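Local coordinates for CoA binding domain protein (Escherichia coli, PDB 3QA9) that is of unknown function but belongs to the CoA-binding domain family, with a Rossmann-like fold of a kind that commonly binds nucleotides, at residues F90-Y93 / A94-G98; V38-Y41 / L42-G46; G26-K30 / P31-A35; R132-E135 / R136-E140. All coordinates share one frame; numbering follows the deposited sequence.

Contact 1 of 4, residues F90-Y93 / A94-G98; sequences FVVY and AIKKG
Ala94 N donates to Phe90 O at 2.8 Å, the first of four consecutive i to i+4 bonds that hold the last two turns of helix 87-97 together. Ile95 N follows to Val91 O, then Lys96 N to Val92 O, the straightest at 165°, and Lys97 N to Tyr93 O at 2.9 Å. Gly98 N turns back to Ile95 O, and with its positive phi of 82° this residue closes the helix in a Schellman motif. Glycine suits the place because a side chain would be pressed against the preceding carbonyl oxygen. Lys97 sends its amine away to the backbone oxygens of Ile71 and Asp73. Around the helix the side chains sort by surroundings. Val91 CG1, set anti to the backbone N (chi1 161°), approaches Ile95 CD1 at 3.9 Å, and Val91 also packs on Ala113 and Ala117 of helix 111-119. Ala94, small and buried, lets the helix lie close to Val78 of strand 77-80, while Phe90 fills against Leu80. On the outer side Lys96 runs alongside Val92 and Tyr93: its CG rests 3.2 Å from Val92 O, and its CD comes to the edge of the Tyr93 ring, near the ring plane, 4.0 Å from CD1. Bends at chi3 and chi4 then carry the Lys96 amine away from both. The helix is thus amphipathic, with apolar groups facing strand 77-80 and helix 111-119 in its beta-alpha-beta unit, while Lys96 packs its methylenes on Val92 and Tyr93 and Lys97 spends its amine on backbone oxygens.

Contact 2 of 4, residues V38-Y41 / L42-G46; sequences VMKY and LLEHG
His45 ND1 donates to Tyr41 O at 2.8 Å, with the oxygen at the edge of the imidazole and almost in its plane. The same histidine lays a face over the phenol: the rings form an offset stack, centroids 4.0 Å apart and planes 22° from parallel. ND1 sits above the centre of the Tyr41 ring, and CE1 comes to 3.2 Å from Tyr41 CE1. With CG of Tyr41 anti to the backbone N (chi1 176°), the phenol swings to where the imidazole can cover it. Histidine suits the place because it offers an N-H at its edge and a flat face at once, so bond and stack together fix its rotation. Further back, regular helical bonds join Leu42 N to Val38 O and Leu43 N to Met39 O. Val38 CG1 lies beside Leu42 CD1 at 3.9 Å, and Met39 CE meets Leu43 CD1; Met39, Leu42 and Leu43 pack on Val49 of strand 48-52, Val38 on Phe81. Lys40 runs beside Glu44 on the exposed side, their charged ends not in contact. A type I turn from Leu43 to Gly46, the latter at positive phi, leads toward strand 48-52, completing a Rossmann-type beta-alpha-beta unit with strand 21-25 and helix 34-43.

Contact 3 of 4, residues G26-K30 / P31-A35; sequences GASPK and PERDA
Arg33 N donates to Lys30 O at 3.0 Å, closing a type I turn; the donor stands well above the carbonyl plane. Pro31, with its fixed phi, fits the first corner of that turn. Arg33 then folds back over the loop: its CG lies 3.6 Å from Ser28 OG and 3.7 Å from Lys30 CB. Bends at chi2 and chi3 (-64° and -58°) curl the guanidinium toward Gly26, where a water accepts from Arg33 NH2 and donates to Gly26 O at 2.7 Å. Ala35 CB, small enough to slip under the loop, touches the same Gly26 O at 3.4 Å. A second water joins Ser28 N to Ala35 O, the latter bond weak. Behind these contacts Ser28 OG accepts from Lys30 N, an ST turn that shapes the loop, and Asp34 OD1 makes a salt bridge with Arg33 NE at 3.3 Å, its hydrogen bond weak. Gly26, at a positive phi of 98° that suits a residue without a side chain, bonds through its backbone to Val52, and Ala27 O receives Asn53 ND2. Arg33 is the N-cap residue of helix 34-43. This is the glycine-bearing link between the first strand and the following helix, the place where Rossmann folds commonly receive a nucleotide.

Contact 4 of 4, residues R132-E135 / R136-E140; sequences REHE and RLLGE
His134 presents one ring face to Leu138, whose CD1 lies over it in a CH-pi contact 4.0 Å from the centroid and 21° off the ring normal. At the imidazole edge, in the ring plane, a water stands 2.9 Å from His134 ND1 and donates to Leu138 O, so face and edge are both tied to the same residue. The Arg136 guanidinium carries Leu137 CD2 over one face and takes the Glu133 carboxylate at its edge. It grips side-on: NH2 donates to OE1 at 2.8 Å, on the syn side of the carboxylate, and NE donates to OE2 at 3.2 Å from above the carboxylate plane, the two planes 45° apart. A bend in Glu133 at chi2 (-60°) brings its end round to the arginine, and an acid with a long arginine one turn on is a natural i to i+3 pairing. Arg136 NH2 also makes a salt bridge with Asp9, so two carboxylates probably balance one guanidinium. This is the closing turn of helix 130-137, which follows the last strand of the Rossmann-like sheet, and Leu137 and Leu138 turn toward helix 9-18, touching Ile12 and Arg13 respectively. One turn back, the Arg132 guanidinium lies with a face toward Arg136 CG, its plane nearly perpendicular to the other guanidinium; NH1 comes 3.6 Å from Arg136 CB. Glu135 OE1 probably offsets the Arg132 charge from outside the guanidinium plane. Along the backbone, Arg136 N, Leu137 N and Leu138 N donate to Arg132 O, Glu133 O and His134 O, the last at 2.8 Å, and Leu138 then leaves helical geometry.

Overall arrangement
Along the chain the order is contact 3, contact 2, contact 1, contact 4. Contacts 3 and 2 share helix 34-43, one at its start and the other at its end, with centres about 13 Å apart. Contact 4, on helix 130-137, is equally far from contact 2 and touches it: Tyr41 meets His134 edge-to-face, and His45 NE2 makes a weak hydrogen bond with Glu140 OE2. Contact 1, on helix 87-97, lies across the chain's centre from contacts 2 and 4, its centre about 23 and 27 Å from theirs. Helices 34-43 and 87-97 pack against a five-stranded parallel sheet of Rossmann type, and aromatic side chains link helix 34-43 to helix 130-137.

Contact 1 of 4, residues F90-Y93 / A94-G98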
loop_
_atom_site.group_PDB
_atom_site.type_symbol
_atom_site.label_atom_id
_atom_site.label_comp_id
_atom_site.label_asym_id
_atom_site.label_seq_id
_atom_site.Cartn_x
_atom_site.Cartn_y
_atom_site.Cartn_z
ATOM N N PHE A 90 10.033 4.186 -4.945
ATOM C CA PHE A 90 9.041 3.137 -4.972
ATOM C C PHE A 90 7.986 3.375 -6.022
ATOM O O PHE A 90 7.405 2.440 -6.550
ATOM C CB PHE A 90 8.459 2.997 -3.580
ATOM C CG PHE A 90 9.516 2.714 -2.576
ATOM C CD1 PHE A 90 9.972 3.707 -1.728
ATOM C CD2 PHE A 90 10.024 1.427 -2.450
ATOM C CE1 PHE A 90 10.998 3.452 -0.828
ATOM C CE2 PHE A 90 11.043 1.150 -1.564
ATOM C CZ PHE A 90 11.505 2.160 -0.712
ATOM N N VAL A 91 7.750 4.634 -6.344
ATOM C CA VAL A 91 6.800 4.946 -7.390
ATOM C C VAL A 91 7.352 4.524 -8.746
ATOM O O VAL A 91 6.646 3.948 -9.557
ATOM C CB VAL A 91 6.495 6.433 -7.415
ATOM C CG1 VAL A 91 5.885 6.825 -8.761
ATOM C CG2 VAL A 91 5.549 6.742 -6.288
ATOM N N VAL A 92 8.622 4.815 -8.990
ATOM C CA VAL A 92 9.243 4.435 -10.259
ATOM C C VAL A 92 9.166 2.926 -10.401
ATOM O O VAL A 92 8.879 2.394 -11.476
ATOM C CB VAL A 92 10.718 4.871 -10.321
ATOM C CG1 VAL A 92 11.395 4.232 -11.532
ATOM C CG2 VAL A 92 10.800 6.381 -10.409
ATOM N N TYR A 93 9.434 2.237 -9.301
ATOM C CA TYR A 93 9.362 0.795 -9.293
ATOM C C TYR A 93 7.962 0.290 -9.502
ATOM O O TYR A 93 7.757 -0.711 -10.176
ATOM C CB TYR A 93 9.934 0.256 -7.989
ATOM C CG TYR A 93 11.417 0.298 -8.035
ATOM C CD1 TYR A 93 12.058 0.068 -9.234
ATOM C CD2 TYR A 93 12.180 0.566 -6.911
ATOM C CE1 TYR A 93 13.406 0.089 -9.340
ATOM C CE2 TYR A 93 13.565 0.585 -6.995
ATOM C CZ TYR A 93 14.157 0.346 -8.231
ATOM O OH TYR A 93 15.505 0.299 -8.405
ATOM N N ALA A 94 6.997 0.993 -8.927
ATOM C CA ALA A 94 5.600 0.614 -9.072
ATOM C C ALA A 94 5.188 0.730 -10.531
ATOM O O ALA A 94 4.397 -0.075 -11.038
ATOM C CB ALA A 94 4.716 1.511 -8.214
ATOM N N ILE A 95 5.720 1.741 -11.208
ATOM C CA ILE A 95 5.405 1.957 -12.617
ATOM C C ILE A 95 6.000 0.823 -13.439
ATOM O O ILE A 95 5.325 0.221 -14.275
ATOM C CB ILE A 95 5.975 3.301 -13.103
ATOM C CG1 ILE A 95 5.271 4.448 -12.370
ATOM C CG2 ILE A 95 5.798 3.441 -14.608
ATOM C CD1 ILE A 95 5.925 5.812 -12.574
ATOM N N LYS A 96 7.268 0.528 -13.180
ATOM C CA LYS A 96 7.968 -0.536 -13.888
ATOM C C LYS A 96 7.296 -1.881 -13.670
ATOM O O LYS A 96 7.268 -2.734 -14.558
ATOM C CB LYS A 96 9.419 -0.608 -13.414
ATOM C CG LYS A 96 10.250 0.616 -13.784
ATOM C CD LYS A 96 11.630 0.592 -13.132
ATOM C CE LYS A 96 12.446 -0.611 -13.573
ATOM N NZ LYS A 96 12.779 -0.553 -15.025
ATOM N N LYS A 97 6.748 -2.061 -12.479
ATOM C CA LYS A 97 6.083 -3.304 -12.122
ATOM C C LYS A 97 4.693 -3.427 -12.730
ATOM O O LYS A 97 4.126 -4.500 -12.788
ATOM C CB LYS A 97 5.991 -3.410 -10.597
ATOM C CG LYS A 97 5.382 -4.689 -10.096
ATOM C CD LYS A 97 6.266 -5.870 -10.389
ATOM C CE LYS A 97 5.735 -7.096 -9.697
ATOM N NZ LYS A 97 6.493 -8.288 -10.089
ATOM N N GLY A 98 4.146 -2.313 -13.177
ATOM C CA GLY A 98 2.821 -2.337 -13.751
ATOM C C GLY A 98 1.734 -2.316 -12.696
ATOM O O GLY A 98 0.633 -2.807 -12.924
#

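Contact 2 of 4, residues V38-Y41 / L42-G46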
loop_
_atom_site.group_PDB
_atom_site.type_symbol
_atom_site.label_atom_id
_atom_site.label_comp_id
_atom_site.label_asym_id
_atom_site.label_seq_id
_atom_site.Cartn_x
_atom_site.Cartn_y
_atom_site.Cartn_z
ATOM N N VAL A 38 -1.361 -2.771 9.841
ATOM C CA VAL A 38 -2.085 -2.711 8.576
ATOM C C VAL A 38 -1.835 -3.979 7.766
ATOM O O VAL A 38 -2.758 -4.549 7.190
ATOM C CB VAL A 38 -1.657 -1.476 7.751
ATOM C CG1 VAL A 38 -2.357 -1.473 6.395
ATOM C CG2 VAL A 38 -1.994 -0.201 8.530
ATOM N N MET A 39 -0.591 -4.436 7.729
ATOM C CA MET A 39 -0.306 -5.641 6.971
ATOM C C MET A 39 -1.075 -6.842 7.512
ATOM O O MET A 39 -1.651 -7.614 6.741
ATOM C CB MET A 39 1.188 -5.947 6.970
ATOM C CG MET A 39 1.527 -7.134 6.084
ATOM S SD MET A 39 3.285 -7.362 5.846
ATOM C CE MET A 39 3.321 -9.128 5.473
ATOM N N LYS A 40 -1.094 -7.006 8.830
ATOM C CA LYS A 40 -1.806 -8.137 9.415
ATOM C C LYS A 40 -3.300 -8.013 9.133
ATOM O O LYS A 40 -3.961 -8.996 8.791
ATOM C CB LYS A 40 -1.556 -8.218 10.924
ATOM C CG LYS A 40 -2.211 -9.430 11.568
ATOM C CD LYS A 40 -1.834 -9.586 13.026
ATOM C CE LYS A 40 -2.571 -10.761 13.636
ATOM N NZ LYS A 40 -2.202 -10.978 15.052
ATOM N N TYR A 41 -3.834 -6.802 9.266
ATOM C CA TYR A 41 -5.250 -6.580 9.002
ATOM C C TYR A 41 -5.591 -7.008 7.575
ATOM O O TYR A 41 -6.572 -7.709 7.346
ATOM C CB TYR A 41 -5.606 -5.103 9.173
ATOM C CG TYR A 41 -7.041 -4.781 8.825
ATOM C CD1 TYR A 41 -8.036 -4.779 9.805
ATOM C CD2 TYR A 41 -7.410 -4.483 7.511
ATOM C CE1 TYR A 41 -9.362 -4.488 9.487
ATOM C CE2 TYR A 41 -8.735 -4.193 7.180
ATOM C CZ TYR A 41 -9.705 -4.195 8.173
ATOM O OH TYR A 41 -11.012 -3.893 7.849
ATOM N N LEU A 42 -4.782 -6.575 6.614
ATOM C CA LEU A 42 -5.027 -6.926 5.220
ATOM C C LEU A 42 -4.960 -8.441 5.008
ATOM O O LEU A 42 -5.816 -9.019 4.327
ATOM C CB LEU A 42 -4.026 -6.202 4.312
ATOM C CG LEU A 42 -4.181 -4.675 4.298
ATOM C CD1 LEU A 42 -3.067 -4.037 3.488
ATOM C CD2 LEU A 42 -5.541 -4.312 3.713
ATOM N N LEU A 43 -3.952 -9.081 5.597
ATOM C CA LEU A 43 -3.804 -10.530 5.481
ATOM C C LEU A 43 -5.017 -11.243 6.069
ATOM O O LEU A 43 -5.447 -12.276 5.558
ATOM C CB LEU A 43 -2.529 -11.000 6.192
ATOM C CG LEU A 43 -1.210 -10.654 5.495
ATOM C CD1 LEU A 43 -0.041 -11.077 6.361
ATOM C CD2 LEU A 43 -1.155 -11.345 4.131
ATOM N N GLU A 44 -5.577 -10.687 7.140
ATOM C CA GLU A 44 -6.749 -11.288 7.771
ATOM C C GLU A 44 -8.014 -10.975 6.981
ATOM O O GLU A 44 -9.082 -11.468 7.303
ATOM C CB GLU A 44 -6.932 -10.793 9.220
ATOM C CG GLU A 44 -5.766 -11.103 10.191
ATOM C CD GLU A 44 -5.687 -12.557 10.675
ATOM O OE1 GLU A 44 -6.312 -13.440 10.071
ATOM O OE2 GLU A 44 -4.976 -12.806 11.665
ATOM N N HIS A 45 -7.907 -10.148 5.951
ATOM C CA HIS A 45 -9.085 -9.830 5.159
ATOM C C HIS A 45 -8.974 -10.233 3.698
ATOM O O HIS A 45 -9.476 -9.552 2.811
ATOM C CB HIS A 45 -9.435 -8.346 5.276
ATOM C CG HIS A 45 -10.073 -7.983 6.582
ATOM N ND1 HIS A 45 -9.347 -7.792 7.738
ATOM C CD2 HIS A 45 -11.376 -7.821 6.925
ATOM C CE1 HIS A 45 -10.173 -7.529 8.736
ATOM N NE2 HIS A 45 -11.407 -7.541 8.270
ATOM N N GLY A 46 -8.308 -11.356 3.465
ATOM C CA GLY A 46 -8.173 -11.891 2.123
ATOM C C GLY A 46 -7.253 -11.198 1.140
ATOM O O GLY A 46 -7.363 -11.424 -0.066
#

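Contact 3 of 4, residues G26-K30 / P31-A35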
loop_
_atom_site.group_PDB
_atom_site.type_symbol
_atom_site.label_atom_id
_atom_site.label_comp_id
_atom_site.label_asym_id
_atom_site.label_seq_id
_atom_site.Cartn_x
_atom_site.Cartn_y
_atom_site.Cartn_z
ATOM N N GLY A 26 7.851 -0.769 3.415
ATOM C CA GLY A 26 8.145 -0.251 4.738
ATOM C C GLY A 26 7.637 -1.192 5.809
ATOM O O GLY A 26 7.493 -0.832 6.971
ATOM N N ALA A 27 7.350 -2.410 5.384
ATOM C CA ALA A 27 6.858 -3.435 6.281
ATOM C C ALA A 27 7.817 -3.586 7.427
ATOM O O ALA A 27 9.018 -3.426 7.270
ATOM C CB ALA A 27 6.743 -4.729 5.572
ATOM N N SER A 28 7.273 -3.950 8.574
ATOM C CA SER A 28 8.062 -4.098 9.776
ATOM C C SER A 28 7.555 -5.243 10.624
ATOM O O SER A 28 6.364 -5.547 10.623
ATOM C CB SER A 28 8.014 -2.795 10.549
ATOM O OG SER A 28 8.404 -2.974 11.892
ATOM N N PRO A 29 8.463 -5.900 11.360
ATOM C CA PRO A 29 8.122 -7.034 12.223
ATOM C C PRO A 29 7.628 -6.615 13.605
ATOM O O PRO A 29 7.099 -7.433 14.358
ATOM C CB PRO A 29 9.437 -7.800 12.290
ATOM C CG PRO A 29 10.432 -6.678 12.361
ATOM C CD PRO A 29 9.924 -5.694 11.320
ATOM N N LYS A 30 7.812 -5.337 13.932
ATOM C CA LYS A 30 7.401 -4.806 15.228
ATOM C C LYS A 30 5.881 -4.723 15.275
ATOM O O LYS A 30 5.259 -4.021 14.482
ATOM C CB LYS A 30 8.037 -3.437 15.445
ATOM C CG LYS A 30 9.556 -3.492 15.386
ATOM C CD LYS A 30 10.166 -2.124 15.588
ATOM C CE LYS A 30 11.682 -2.207 15.693
ATOM N NZ LYS A 30 12.287 -0.880 15.995
ATOM N N PRO A 31 5.263 -5.448 16.216
ATOM C CA PRO A 31 3.807 -5.461 16.346
ATOM C C PRO A 31 3.141 -4.143 16.547
ATOM O O PRO A 31 1.998 -3.961 16.166
ATOM C CB PRO A 31 3.583 -6.368 17.537
ATOM C CG PRO A 31 4.654 -7.333 17.405
ATOM C CD PRO A 31 5.850 -6.457 17.109
ATOM N N GLU A 32 3.827 -3.229 17.201
ATOM C CA GLU A 32 3.227 -1.935 17.440
ATOM C C GLU A 32 3.388 -0.957 16.298
ATOM O O GLU A 32 2.880 0.142 16.380
ATOM C CB GLU A 32 3.777 -1.303 18.719
ATOM C CG GLU A 32 3.008 -1.660 19.957
ATOM C CD GLU A 32 2.950 -3.139 20.192
ATOM O OE1 GLU A 32 4.028 -3.768 20.247
ATOM O OE2 GLU A 32 1.828 -3.674 20.323
ATOM N N ARG A 33 4.095 -1.341 15.240
ATOM C CA ARG A 33 4.280 -0.435 14.107
ATOM C C ARG A 33 3.052 -0.426 13.212
ATOM O O ARG A 33 2.484 -1.474 12.931
ATOM C CB ARG A 33 5.504 -0.834 13.264
ATOM C CG ARG A 33 6.851 -0.356 13.796
ATOM C CD ARG A 33 6.950 1.163 13.799
ATOM N NE ARG A 33 6.745 1.758 12.473
ATOM C CZ ARG A 33 7.560 1.603 11.432
ATOM N NH1 ARG A 33 8.657 0.863 11.540
ATOM N NH2 ARG A 33 7.281 2.204 10.279
ATOM N N ASP A 34 2.650 0.757 12.757
ATOM C CA ASP A 34 1.484 0.886 11.882
ATOM C C ASP A 34 1.594 -0.048 10.679
ATOM O O ASP A 34 0.625 -0.713 10.308
ATOM C CB ASP A 34 1.339 2.341 11.415
ATOM C CG ASP A 34 2.649 2.934 10.922
ATOM O OD1 ASP A 34 3.724 2.357 11.217
ATOM O OD2 ASP A 34 2.614 3.993 10.256
ATOM N N ALA A 35 2.783 -0.110 10.086
ATOM C CA ALA A 35 3.020 -0.968 8.930
ATOM C C ALA A 35 2.686 -2.429 9.226
ATOM O O ALA A 35 2.147 -3.140 8.374
ATOM C CB ALA A 35 4.470 -0.849 8.487
HETATM O O HOH W 1 8.039 1.728 7.459
HETATM O O HOH W 2 4.445 -4.941 7.793
#

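Contact 4 of 4, residues R132-E135 / R136-E140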
loop_
_atom_site.group_PDB
_atom_site.type_symbol
_atom_site.label_atom_id
_atom_site.label_comp_id
_atom_site.label_asym_id
_atom_site.label_seq_id
_atom_site.Cartn_x
_atom_site.Cartn_y
_atom_site.Cartn_z
ATOM N N ARG A 132 -8.084 1.637 7.816
ATOM C CA ARG A 132 -9.151 2.558 8.217
ATOM C C ARG A 132 -10.212 2.677 7.123
ATOM O O ARG A 132 -11.409 2.713 7.403
ATOM C CB ARG A 132 -8.576 3.950 8.523
ATOM C CG ARG A 132 -9.625 4.994 8.936
ATOM C CD ARG A 132 -10.099 4.772 10.366
ATOM N NE ARG A 132 -11.537 4.971 10.576
ATOM C CZ ARG A 132 -12.487 4.131 10.167
ATOM N NH1 ARG A 132 -12.165 3.030 9.510
ATOM N NH2 ARG A 132 -13.760 4.358 10.470
ATOM N N GLU A 133 -9.778 2.730 5.872
ATOM C CA GLU A 133 -10.727 2.854 4.770
ATOM C C GLU A 133 -11.533 1.572 4.604
ATOM O O GLU A 133 -12.719 1.610 4.274
ATOM C CB GLU A 133 -9.990 3.196 3.473
ATOM C CG GLU A 133 -9.329 4.574 3.497
ATOM C CD GLU A 133 -10.330 5.694 3.704
ATOM O OE1 GLU A 133 -11.101 5.985 2.771
ATOM O OE2 GLU A 133 -10.359 6.280 4.803
ATOM N N HIS A 134 -10.895 0.432 4.838
ATOM C CA HIS A 134 -11.599 -0.833 4.721
ATOM C C HIS A 134 -12.695 -0.870 5.779
ATOM O O HIS A 134 -13.831 -1.235 5.489
ATOM C CB HIS A 134 -10.640 -2.004 4.919
ATOM C CG HIS A 134 -11.182 -3.310 4.433
ATOM N ND1 HIS A 134 -12.183 -3.994 5.091
ATOM C CD2 HIS A 134 -10.894 -4.038 3.328
ATOM C CE1 HIS A 134 -12.490 -5.084 4.409
ATOM N NE2 HIS A 134 -11.723 -5.133 3.334
ATOM N N GLU A 135 -12.350 -0.481 7.004
ATOM C CA GLU A 135 -13.309 -0.473 8.107
ATOM C C GLU A 135 -14.443 0.532 7.883
ATOM O O GLU A 135 -15.596 0.289 8.235
ATOM C CB GLU A 135 -12.593 -0.128 9.417
ATOM C CG GLU A 135 -11.371 -0.986 9.712
ATOM C CD GLU A 135 -10.645 -0.573 10.991
ATOM O OE1 GLU A 135 -10.569 0.645 11.279
ATOM O OE2 GLU A 135 -10.132 -1.468 11.701
ATOM N N ARG A 136 -14.099 1.660 7.283
ATOM C CA ARG A 136 -15.039 2.744 7.027
ATOM C C ARG A 136 -15.987 2.499 5.856
ATOM O O ARG A 136 -17.175 2.805 5.909
ATOM C CB ARG A 136 -14.236 4.016 6.750
ATOM C CG ARG A 136 -15.022 5.288 6.747
ATOM C CD ARG A 136 -14.087 6.490 6.633
ATOM N NE ARG A 136 -13.499 6.680 5.308
ATOM C CZ ARG A 136 -14.137 7.211 4.270
ATOM N NH1 ARG A 136 -15.393 7.605 4.387
ATOM N NH2 ARG A 136 -13.510 7.381 3.119
ATOM N N LEU A 137 -15.437 1.936 4.795
ATOM C CA LEU A 137 -16.177 1.711 3.565
ATOM C C LEU A 137 -16.704 0.333 3.314
ATOM O O LEU A 137 -17.677 0.157 2.599
ATOM C CB LEU A 137 -15.300 2.103 2.388
ATOM C CG LEU A 137 -14.860 3.551 2.458
ATOM C CD1 LEU A 137 -14.075 3.901 1.221
ATOM C CD2 LEU A 137 -16.078 4.424 2.558
ATOM N N LEU A 138 -16.017 -0.653 3.853
ATOM C CA LEU A 138 -16.441 -2.019 3.688
ATOM C C LEU A 138 -16.612 -2.528 5.109
ATOM O O LEU A 138 -16.135 -3.569 5.486
ATOM C CB LEU A 138 -15.384 -2.806 2.927
ATOM C CG LEU A 138 -15.114 -2.327 1.496
ATOM C CD1 LEU A 138 -13.890 -3.010 0.972
ATOM C CD2 LEU A 138 -16.292 -2.621 0.584
ATOM N N GLY A 139 -17.316 -1.726 5.884
ATOM C CA GLY A 139 -17.592 -2.032 7.266
ATOM C C GLY A 139 -18.428 -3.262 7.526
ATOM O O GLY A 139 -19.254 -3.664 6.654
ATOM N N GLU A 140 -18.233 -3.835 8.699
ATOM C CA GLU A 140 -18.996 -4.987 9.093
ATOM C C GLU A 140 -19.232 -4.801 10.576
ATOM O O GLU A 140 -18.405 -4.124 11.238
ATOM C CB GLU A 140 -18.165 -6.241 8.706
ATOM C CG GLU A 140 -16.798 -6.279 9.373
ATOM C CD GLU A 140 -15.950 -7.450 8.903
ATOM O OE1 GLU A 140 -16.522 -8.413 8.339
ATOM O OE2 GLU A 140 -14.713 -7.421 9.111
HETATM O O HOH W 3 -14.026 -4.255 7.251
#